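Local coordinates for protein type VI secretion system component (Escherichia coli O6, PDB 2P5Z) that probably forms part of the type VI secretion apparatus, resembling the T4 bacteriophage tail proteins gp27 and gp5 in structure, at residues A[145-158]-A[194-206]. Residues are numbered along the deposited sequence; the frame is centred on the assembly and turned at random.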
ATOM      1  N   MET A 145     -11.676  30.059   8.343  1.00 58.08           N
ATOM      2  CA  MET A 145     -13.076  29.720   8.288  1.00 56.81           C
ATOM      3  C   MET A 145     -13.787  30.373   9.468  1.00 61.09           C
ATOM      4  O   MET A 145     -13.191  30.526  10.539  1.00 57.29           O
ATOM      5  CB  MET A 145     -13.256  28.202   8.210  1.00 56.13           C
ATOM      6  CG  MET A 145     -12.891  27.648   6.807  1.00 54.49           C
ATOM      7  SD  MET A 145     -13.425  25.957   6.491  1.00 49.64           S
ATOM      8  CE  MET A 145     -14.650  25.726   7.736  1.00 45.47           C
ATOM      9  N   ARG A 146     -15.055  30.755   9.266  1.00 61.95           N
ATOM     10  CA  ARG A 146     -15.689  31.781  10.092  1.00 59.47           C
ATOM     11  C   ARG A 146     -17.062  31.504  10.676  1.00 60.72           C
ATOM     12  O   ARG A 146     -17.925  32.374  10.547  1.00 69.22           O
ATOM     13  CB  ARG A 146     -15.916  33.039   9.253  1.00 60.73           C
ATOM     14  CG  ARG A 146     -14.737  33.679   8.608  1.00 67.49           C
ATOM     15  CD  ARG A 146     -15.248  34.473   7.436  1.00 73.39           C
ATOM     16  NE  ARG A 146     -14.883  35.874   7.564  1.00 82.46           N
ATOM     17  CZ  ARG A 146     -15.593  36.782   8.236  1.00 86.81           C
ATOM     18  NH1 ARG A 146     -16.728  36.440   8.843  1.00 87.94           N
ATOM     19  NH2 ARG A 146     -15.166  38.041   8.299  1.00 87.12           N
ATOM     20  N   GLY A 147     -17.332  30.370  11.306  1.00 55.64           N
ATOM     21  CA  GLY A 147     -18.631  30.235  12.018  1.00 52.97           C
ATOM     22  C   GLY A 147     -19.880  30.059  11.147  1.00 55.81           C
ATOM     23  O   GLY A 147     -20.819  29.326  11.495  1.00 57.87           O
ATOM     24  N   GLN A 148     -19.907  30.760  10.021  1.00 52.73           N
ATOM     25  CA  GLN A 148     -20.870  30.515   8.982  1.00 53.13           C
ATOM     26  C   GLN A 148     -20.413  29.290   8.185  1.00 54.04           C
ATOM     27  O   GLN A 148     -21.247  28.538   7.672  1.00 54.61           O
ATOM     28  CB  GLN A 148     -21.010  31.744   8.072  1.00 50.67           C
ATOM     29  CG  GLN A 148     -19.697  32.290   7.541  1.00 53.07           C
ATOM     30  CD  GLN A 148     -19.884  33.313   6.436  1.00 56.68           C
ATOM     31  OE1 GLN A 148     -20.634  34.277   6.588  1.00 60.87           O
ATOM     32  NE2 GLN A 148     -19.189  33.116   5.318  1.00 57.24           N
ATOM     33  N   ASP A 149     -19.097  29.077   8.109  1.00 49.04           N
ATOM     34  CA  ASP A 149     -18.534  27.990   7.319  1.00 44.46           C
ATOM     35  C   ASP A 149     -18.641  26.584   7.941  1.00 45.89           C
ATOM     36  O   ASP A 149     -18.355  25.603   7.261  1.00 50.64           O
ATOM     37  CB  ASP A 149     -17.078  28.277   7.021  1.00 47.24           C
ATOM     38  CG  ASP A 149     -16.879  29.551   6.253  1.00 51.68           C
ATOM     39  OD1 ASP A 149     -17.652  29.792   5.317  1.00 48.25           O
ATOM     40  OD2 ASP A 149     -15.923  30.301   6.559  1.00 57.28           O
ATOM     41  N   PHE A 150     -19.045  26.485   9.211  1.00 47.18           N
ATOM     42  CA  PHE A 150     -19.126  25.202   9.945  1.00 45.14           C
ATOM     43  C   PHE A 150     -19.974  25.379  11.183  1.00 45.32           C
ATOM     44  O   PHE A 150     -20.168  26.500  11.608  1.00 49.75           O
ATOM     45  CB  PHE A 150     -17.744  24.697  10.378  1.00 49.54           C
ATOM     46  CG  PHE A 150     -17.022  25.616  11.343  1.00 49.94           C
ATOM     47  CD1 PHE A 150     -16.205  26.639  10.866  1.00 49.18           C
ATOM     48  CD2 PHE A 150     -17.138  25.445  12.718  1.00 49.35           C
ATOM     49  CE1 PHE A 150     -15.542  27.479  11.726  1.00 48.42           C
ATOM     50  CE2 PHE A 150     -16.476  26.292  13.584  1.00 51.13           C
ATOM     51  CZ  PHE A 150     -15.677  27.310  13.085  1.00 47.75           C
ATOM     52  N   VAL A 151     -20.427  24.281  11.789  1.00 45.31           N
ATOM     53  CA  VAL A 151     -21.318  24.299  12.949  1.00 48.75           C
ATOM     54  C   VAL A 151     -21.179  22.953  13.662  1.00 51.29           C
ATOM     55  O   VAL A 151     -21.120  21.916  13.000  1.00 51.50           O
ATOM     56  CB  VAL A 151     -22.824  24.506  12.531  1.00 54.42           C
ATOM     57  CG1 VAL A 151     -23.801  23.899  13.539  1.00 53.47           C
ATOM     58  CG2 VAL A 151     -23.172  25.973  12.380  1.00 59.00           C
ATOM     59  N   PHE A 152     -21.121  22.971  14.997  1.00 50.19           N
ATOM     60  CA  PHE A 152     -21.092  21.752  15.800  1.00 53.16           C
ATOM     61  C   PHE A 152     -22.448  21.536  16.447  1.00 56.62           C
ATOM     62  O   PHE A 152     -22.972  22.456  17.058  1.00 63.79           O
ATOM     63  CB  PHE A 152     -20.037  21.866  16.913  1.00 50.75           C
ATOM     64  CG  PHE A 152     -18.625  21.800  16.420  1.00 49.54           C
ATOM     65  CD1 PHE A 152     -17.952  20.586  16.372  1.00 50.47           C
ATOM     66  CD2 PHE A 152     -17.966  22.937  16.005  1.00 46.74           C
ATOM     67  CE1 PHE A 152     -16.647  20.514  15.911  1.00 49.04           C
ATOM     68  CE2 PHE A 152     -16.669  22.868  15.536  1.00 47.91           C
ATOM     69  CZ  PHE A 152     -16.006  21.660  15.497  1.00 48.68           C
ATOM     70  N   ASN A 153     -23.020  20.341  16.316  1.00 58.28           N
ATOM     71  CA  ASN A 153     -24.258  19.986  17.029  1.00 61.42           C
ATOM     72  C   ASN A 153     -24.043  18.662  17.748  1.00 62.76           C
ATOM     73  O   ASN A 153     -24.663  17.640  17.432  1.00 61.87           O
ATOM     74  CB  ASN A 153     -25.484  19.882  16.101  1.00 66.25           C
ATOM     75  CG  ASN A 153     -25.554  21.001  15.067  1.00 71.35           C
ATOM     76  OD1 ASN A 153     -26.037  22.101  15.349  1.00 73.46           O
ATOM     77  ND2 ASN A 153     -25.083  20.714  13.854  1.00 72.66           N
ATOM     78  N   LEU A 154     -23.150  18.683  18.722  1.00 63.24           N
ATOM     79  CA  LEU A 154     -22.775  17.466  19.403  1.00 63.85           C
ATOM     80  C   LEU A 154     -23.732  17.205  20.555  1.00 66.13           C
ATOM     81  O   LEU A 154     -24.207  18.139  21.201  1.00 65.74           O
ATOM     82  CB  LEU A 154     -21.332  17.583  19.867  1.00 62.70           C
ATOM     83  CG  LEU A 154     -20.403  17.928  18.700  1.00 63.23           C
ATOM     84  CD1 LEU A 154     -19.012  18.137  19.202  1.00 60.34           C
ATOM     85  CD2 LEU A 154     -20.422  16.839  17.616  1.00 64.16           C
ATOM     86  N   LYS A 155     -24.055  15.937  20.783  1.00 66.62           N
ATOM     87  CA  LYS A 155     -24.947  15.592  21.877  1.00 69.18           C
ATOM     88  C   LYS A 155     -24.136  15.197  23.099  1.00 70.14           C
ATOM     89  O   LYS A 155     -24.468  15.591  24.220  1.00 72.53           O
ATOM     90  CB  LYS A 155     -25.913  14.468  21.480  1.00 70.85           C
ATOM     91  CG  LYS A 155     -27.123  14.945  20.694  1.00 71.39           C
ATOM     92  CD  LYS A 155     -28.090  15.746  21.550  1.00 72.78           C
ATOM     93  CE  LYS A 155     -28.903  16.699  20.690  1.00 71.17           C
ATOM     94  NZ  LYS A 155     -28.025  17.760  20.128  1.00 68.21           N
ATOM     95  N   SER A 156     -23.076  14.426  22.876  1.00 67.00           N
ATOM     96  CA  SER A 156     -22.148  14.064  23.940  1.00 67.93           C
ATOM     97  C   SER A 156     -21.242  15.221  24.369  1.00 69.87           C
ATOM     98  O   SER A 156     -21.077  16.205  23.642  1.00 68.92           O
ATOM     99  CB  SER A 156     -21.303  12.866  23.524  1.00 66.13           C
ATOM    100  OG  SER A 156     -22.047  11.674  23.648  1.00 60.91           O
ATOM    101  N   GLU A 157     -20.665  15.097  25.563  1.00 74.01           N
ATOM    102  CA  GLU A 157     -19.729  16.100  26.086  1.00 75.61           C
ATOM    103  C   GLU A 157     -18.307  15.586  25.980  1.00 70.68           C
ATOM    104  O   GLU A 157     -18.037  14.420  26.271  1.00 69.97           O
ATOM    105  CB  GLU A 157     -20.058  16.462  27.535  1.00 81.46           C
ATOM    106  CG  GLU A 157     -21.263  17.383  27.664  1.00 89.21           C
ATOM    107  CD  GLU A 157     -21.417  17.961  29.062  1.00 93.73           C
ATOM    108  OE1 GLU A 157     -21.955  17.257  29.947  1.00 94.64           O
ATOM    109  OE2 GLU A 157     -21.014  19.129  29.267  1.00 96.07           O
ATOM    110  N   TYR A 158     -17.401  16.453  25.551  1.00 65.75           N
ATOM    111  CA  TYR A 158     -16.038  16.015  25.277  1.00 65.20           C
ATOM    112  C   TYR A 158     -15.066  16.610  26.270  1.00 63.94           C
ATOM    113  O   TYR A 158     -15.012  17.825  26.436  1.00 60.34           O
ATOM    114  CB  TYR A 158     -15.640  16.301  23.819  1.00 64.15           C
ATOM    115  CG  TYR A 158     -16.523  15.517  22.891  1.00 64.78           C
ATOM    116  CD1 TYR A 158     -17.682  16.076  22.356  1.00 64.42           C
ATOM    117  CD2 TYR A 158     -16.243  14.194  22.607  1.00 62.49           C
ATOM    118  CE1 TYR A 158     -18.516  15.336  21.559  1.00 64.66           C
ATOM    119  CE2 TYR A 158     -17.065  13.457  21.811  1.00 62.17           C
ATOM    120  CZ  TYR A 158     -18.196  14.028  21.286  1.00 64.21           C
ATOM    121  OH  TYR A 158     -19.014  13.273  20.489  1.00 64.67           O
ATOM    122  N   LEU A 194     -26.028  32.594   1.647  1.00 67.20           N
ATOM    123  CA  LEU A 194     -24.643  33.001   1.530  1.00 64.68           C
ATOM    124  C   LEU A 194     -23.979  32.393   0.303  1.00 61.36           C
ATOM    125  O   LEU A 194     -22.952  32.901  -0.155  1.00 57.06           O
ATOM    126  CB  LEU A 194     -23.872  32.668   2.811  1.00 68.25           C
ATOM    127  CG  LEU A 194     -24.327  33.355   4.108  1.00 69.54           C
ATOM    128  CD1 LEU A 194     -23.588  32.802   5.316  1.00 66.48           C
ATOM    129  CD2 LEU A 194     -24.143  34.866   4.013  1.00 69.03           C
ATOM    130  N   LYS A 195     -24.593  31.329  -0.231  1.00 62.66           N
ATOM    131  CA  LYS A 195     -24.078  30.561  -1.393  1.00 63.12           C
ATOM    132  C   LYS A 195     -22.730  29.915  -1.091  1.00 60.67           C
ATOM    133  O   LYS A 195     -21.736  30.158  -1.788  1.00 59.89           O
ATOM    134  CB  LYS A 195     -24.005  31.398  -2.677  1.00 63.74           C
ATOM    135  CG  LYS A 195     -25.344  31.822  -3.214  1.00 68.54           C
ATOM    136  CD  LYS A 195     -25.182  32.915  -4.263  1.00 72.17           C
ATOM    137  CE  LYS A 195     -26.375  32.939  -5.206  1.00 74.27           C
ATOM    138  NZ  LYS A 195     -27.634  32.496  -4.518  1.00 75.67           N
ATOM    139  N   ILE A 196     -22.703  29.121  -0.026  1.00 54.54           N
ATOM    140  CA  ILE A 196     -21.477  28.497   0.423  1.00 53.91           C
ATOM    141  C   ILE A 196     -21.808  27.132   0.977  1.00 50.03           C
ATOM    142  O   ILE A 196     -22.961  26.860   1.339  1.00 50.91           O
ATOM    143  CB  ILE A 196     -20.764  29.306   1.564  1.00 56.23           C
ATOM    144  CG1 ILE A 196     -21.745  29.643   2.691  1.00 55.37           C
ATOM    145  CG2 ILE A 196     -20.038  30.553   1.027  1.00 53.87           C
ATOM    146  CD1 ILE A 196     -21.095  29.896   4.040  1.00 57.78           C
ATOM    147  N   GLU A 197     -20.787  26.284   1.038  1.00 47.14           N
ATOM    148  CA  GLU A 197     -20.885  24.990   1.707  1.00 47.23           C
ATOM    149  C   GLU A 197     -20.502  25.115   3.182  1.00 46.54           C
ATOM    150  O   GLU A 197     -19.577  25.846   3.540  1.00 48.54           O
ATOM    151  CB  GLU A 197     -20.013  23.943   0.993  1.00 45.70           C
ATOM    152  CG  GLU A 197     -18.528  23.891   1.384  1.00 45.96           C
ATOM    153  CD  GLU A 197     -17.648  24.995   0.769  1.00 48.68           C
ATOM    154  OE1 GLU A 197     -18.175  25.953   0.156  1.00 50.52           O
ATOM    155  OE2 GLU A 197     -16.401  24.899   0.900  1.00 47.31           O
ATOM    156  N   VAL A 198     -21.237  24.397   4.023  1.00 45.48           N
ATOM    157  CA  VAL A 198     -21.129  24.462   5.472  1.00 41.13           C
ATOM    158  C   VAL A 198     -20.865  23.048   5.994  1.00 45.73           C
ATOM    159  O   VAL A 198     -21.635  22.130   5.683  1.00 45.91           O
ATOM    160  CB  VAL A 198     -22.469  24.978   6.099  1.00 39.22           C
ATOM    161  CG1 VAL A 198     -22.431  24.928   7.613  1.00 36.62           C
ATOM    162  CG2 VAL A 198     -22.820  26.397   5.604  1.00 35.24           C
ATOM    163  N   ILE A 199     -19.789  22.871   6.774  1.00 44.76           N
ATOM    164  CA  ILE A 199     -19.478  21.596   7.442  1.00 41.27           C
ATOM    165  C   ILE A 199     -20.284  21.420   8.719  1.00 43.09           C
ATOM    166  O   ILE A 199     -20.179  22.210   9.636  1.00 49.32           O
ATOM    167  CB  ILE A 199     -18.002  21.542   7.880  1.00 42.99           C
ATOM    168  CG1 ILE A 199     -17.073  21.933   6.726  1.00 43.73           C
ATOM    169  CG2 ILE A 199     -17.661  20.172   8.466  1.00 36.73           C
ATOM    170  CD1 ILE A 199     -15.681  22.269   7.181  1.00 42.58           C
ATOM    171  N   GLU A 200     -21.078  20.372   8.818  1.00 41.86           N
ATOM    172  CA  GLU A 200     -21.837  20.195  10.024  1.00 38.65           C
ATOM    173  C   GLU A 200     -21.361  18.966  10.718  1.00 42.23           C
ATOM    174  O   GLU A 200     -21.341  17.904  10.120  1.00 49.06           O
ATOM    175  CB  GLU A 200     -23.326  20.097   9.713  1.00 41.86           C
ATOM    176  CG  GLU A 200     -23.799  21.214   8.797  1.00 47.42           C
ATOM    177  CD  GLU A 200     -25.288  21.259   8.650  1.00 53.55           C
ATOM    178  OE1 GLU A 200     -25.947  20.246   8.978  1.00 55.17           O
ATOM    179  OE2 GLU A 200     -25.792  22.317   8.202  1.00 57.54           O
ATOM    180  N   PHE A 201     -20.988  19.112  11.985  1.00 41.81           N
ATOM    181  CA  PHE A 201     -20.484  18.008  12.789  1.00 38.15           C
ATOM    182  C   PHE A 201     -21.582  17.454  13.682  1.00 40.39           C
ATOM    183  O   PHE A 201     -22.408  18.213  14.206  1.00 41.61           O
ATOM    184  CB  PHE A 201     -19.318  18.462  13.673  1.00 32.82           C
ATOM    185  CG  PHE A 201     -18.125  19.021  12.909  1.00 31.99           C
ATOM    186  CD1 PHE A 201     -17.096  18.178  12.478  1.00 31.19           C
ATOM    187  CD2 PHE A 201     -18.007  20.385  12.677  1.00 29.24           C
ATOM    188  CE1 PHE A 201     -15.979  18.678  11.815  1.00 27.74           C
ATOM    189  CE2 PHE A 201     -16.895  20.896  12.010  1.00 32.04           C
ATOM    190  CZ  PHE A 201     -15.870  20.028  11.580  1.00 30.82           C
ATOM    191  N   TYR A 202     -21.594  16.131  13.859  1.00 41.03           N
ATOM    192  CA  TYR A 202     -22.569  15.458  14.721  1.00 41.40           C
ATOM    193  C   TYR A 202     -21.925  14.220  15.312  1.00 44.12           C
ATOM    194  O   TYR A 202     -20.944  13.712  14.761  1.00 40.44           O
ATOM    195  CB  TYR A 202     -23.788  14.972  13.928  1.00 46.15           C
ATOM    196  CG  TYR A 202     -24.529  16.013  13.142  1.00 46.55           C
ATOM    197  CD1 TYR A 202     -25.463  16.844  13.757  1.00 46.87           C
ATOM    198  CD2 TYR A 202     -24.293  16.174  11.791  1.00 44.85           C
ATOM    199  CE1 TYR A 202     -26.160  17.783  13.038  1.00 46.31           C
ATOM    200  CE2 TYR A 202     -24.965  17.121  11.069  1.00 47.02           C
ATOM    201  CZ  TYR A 202     -25.900  17.922  11.693  1.00 48.35           C
ATOM    202  OH  TYR A 202     -26.558  18.884  10.966  1.00 49.69           O
ATOM    203  N   ASP A 203     -22.509  13.721  16.402  1.00 46.63           N
ATOM    204  CA  ASP A 203     -22.060  12.495  17.039  1.00 51.32           C
ATOM    205  C   ASP A 203     -23.149  11.442  17.276  1.00 53.13           C
ATOM    206  O   ASP A 203     -22.862  10.346  17.798  1.00 47.39           O
ATOM    207  CB  ASP A 203     -21.264  12.776  18.326  1.00 56.10           C
ATOM    208  CG  ASP A 203     -22.025  13.614  19.368  1.00 61.28           C
ATOM    209  OD1 ASP A 203     -23.270  13.560  19.453  1.00 61.47           O
ATOM    210  OD2 ASP A 203     -21.340  14.318  20.157  1.00 63.98           O
ATOM    211  N   ASP A 204     -24.386  11.760  16.899  1.00 55.03           N
ATOM    212  CA  ASP A 204     -25.472  10.784  17.035  1.00 61.73           C
ATOM    213  C   ASP A 204     -26.543  10.864  15.947  1.00 64.79           C
ATOM    214  O   ASP A 204     -26.517  11.749  15.081  1.00 68.13           O
ATOM    215  CB  ASP A 204     -26.124  10.870  18.425  1.00 62.63           C
ATOM    216  CG  ASP A 204     -27.078  12.046  18.561  1.00 66.13           C
ATOM    217  OD1 ASP A 204     -26.886  13.097  17.897  1.00 67.37           O
ATOM    218  OD2 ASP A 204     -28.033  11.923  19.350  1.00 68.24           O
ATOM    219  N   GLN A 205     -27.509   9.955  16.053  1.00 66.91           N
ATOM    220  CA  GLN A 205     -28.646   9.840  15.136  1.00 69.31           C
ATOM    221  C   GLN A 205     -29.552  11.075  14.996  1.00 70.26           C
ATOM    222  O   GLN A 205     -30.298  11.189  14.028  1.00 74.48           O
ATOM    223  CB  GLN A 205     -29.452   8.606  15.515  1.00 67.93           C
ATOM    224  CG  GLN A 205     -29.027   8.050  16.846  1.00 71.15           C
ATOM    225  CD  GLN A 205     -28.744   6.574  16.782  1.00 72.98           C
ATOM    226  OE1 GLN A 205     -27.829   6.076  17.433  1.00 74.39           O
ATOM    227  NE2 GLN A 205     -29.530   5.858  15.993  1.00 75.55           N
ATOM    228  N   SER A 206     -29.462  12.015  15.930  1.00 70.75           N
ATOM    229  CA  SER A 206     -30.214  13.258  15.828  1.00 69.95           C
ATOM    230  C   SER A 206     -29.593  14.227  14.815  1.00 68.01           C
ATOM    231  O   SER A 206     -30.099  15.325  14.591  1.00 65.26           O
ATOM    232  CB  SER A 206     -30.342  13.916  17.199  1.00 72.51           C
ATOM    233  OG  SER A 206     -29.079  14.358  17.660  1.00 76.54           O
TER
HETATM  234  O   HOH W   1     -25.127  14.866  17.101  1.00 55.34           O
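Asp203 and the loop 154-158 meet through a carboxylate that takes three hydrogen bonds. Lys155 N reaches Asp203 OD1 at 2.8 Å on its syn side, while Asp203 OD2 accepts from Ser156 N (3.2 Å) on its syn side and from the hydroxyl of Tyr158 (OH to OD2, 2.6 Å) on its anti side, both from the same face of the carboxylate. Asp203 already leans toward the loop, and its CG, set between the backbone N and the carbonyl carbon (chi1 56°), brings the carboxylate to these donors. A water accepts from Asp203 N and lies 2.8 Å from Asn153 O.

Upstream, strands 150-153 and 196-202 run parallel, bonded from Ile199 N to Asp149 O, then through Val151 to Ile199 O and Phe201 N. On the side of Phe150 and Ile199, the rings of Phe152 and Phe201 form an offset stack, centroids 4.3 Å apart and planes 8° from parallel; Ile199 CG2 lies over the other face of Phe201. Helices 131-140 and 171-182 pack here, at Phe150 and Phe201 respectively.

Strand 196-202 is central in a three-stranded mixed sheet of the phage baseplate hub-like region. The two backbone amides and the phenol tie the loop to the residue just past strand 196-202 and would probably favour the ionised form of Asp203.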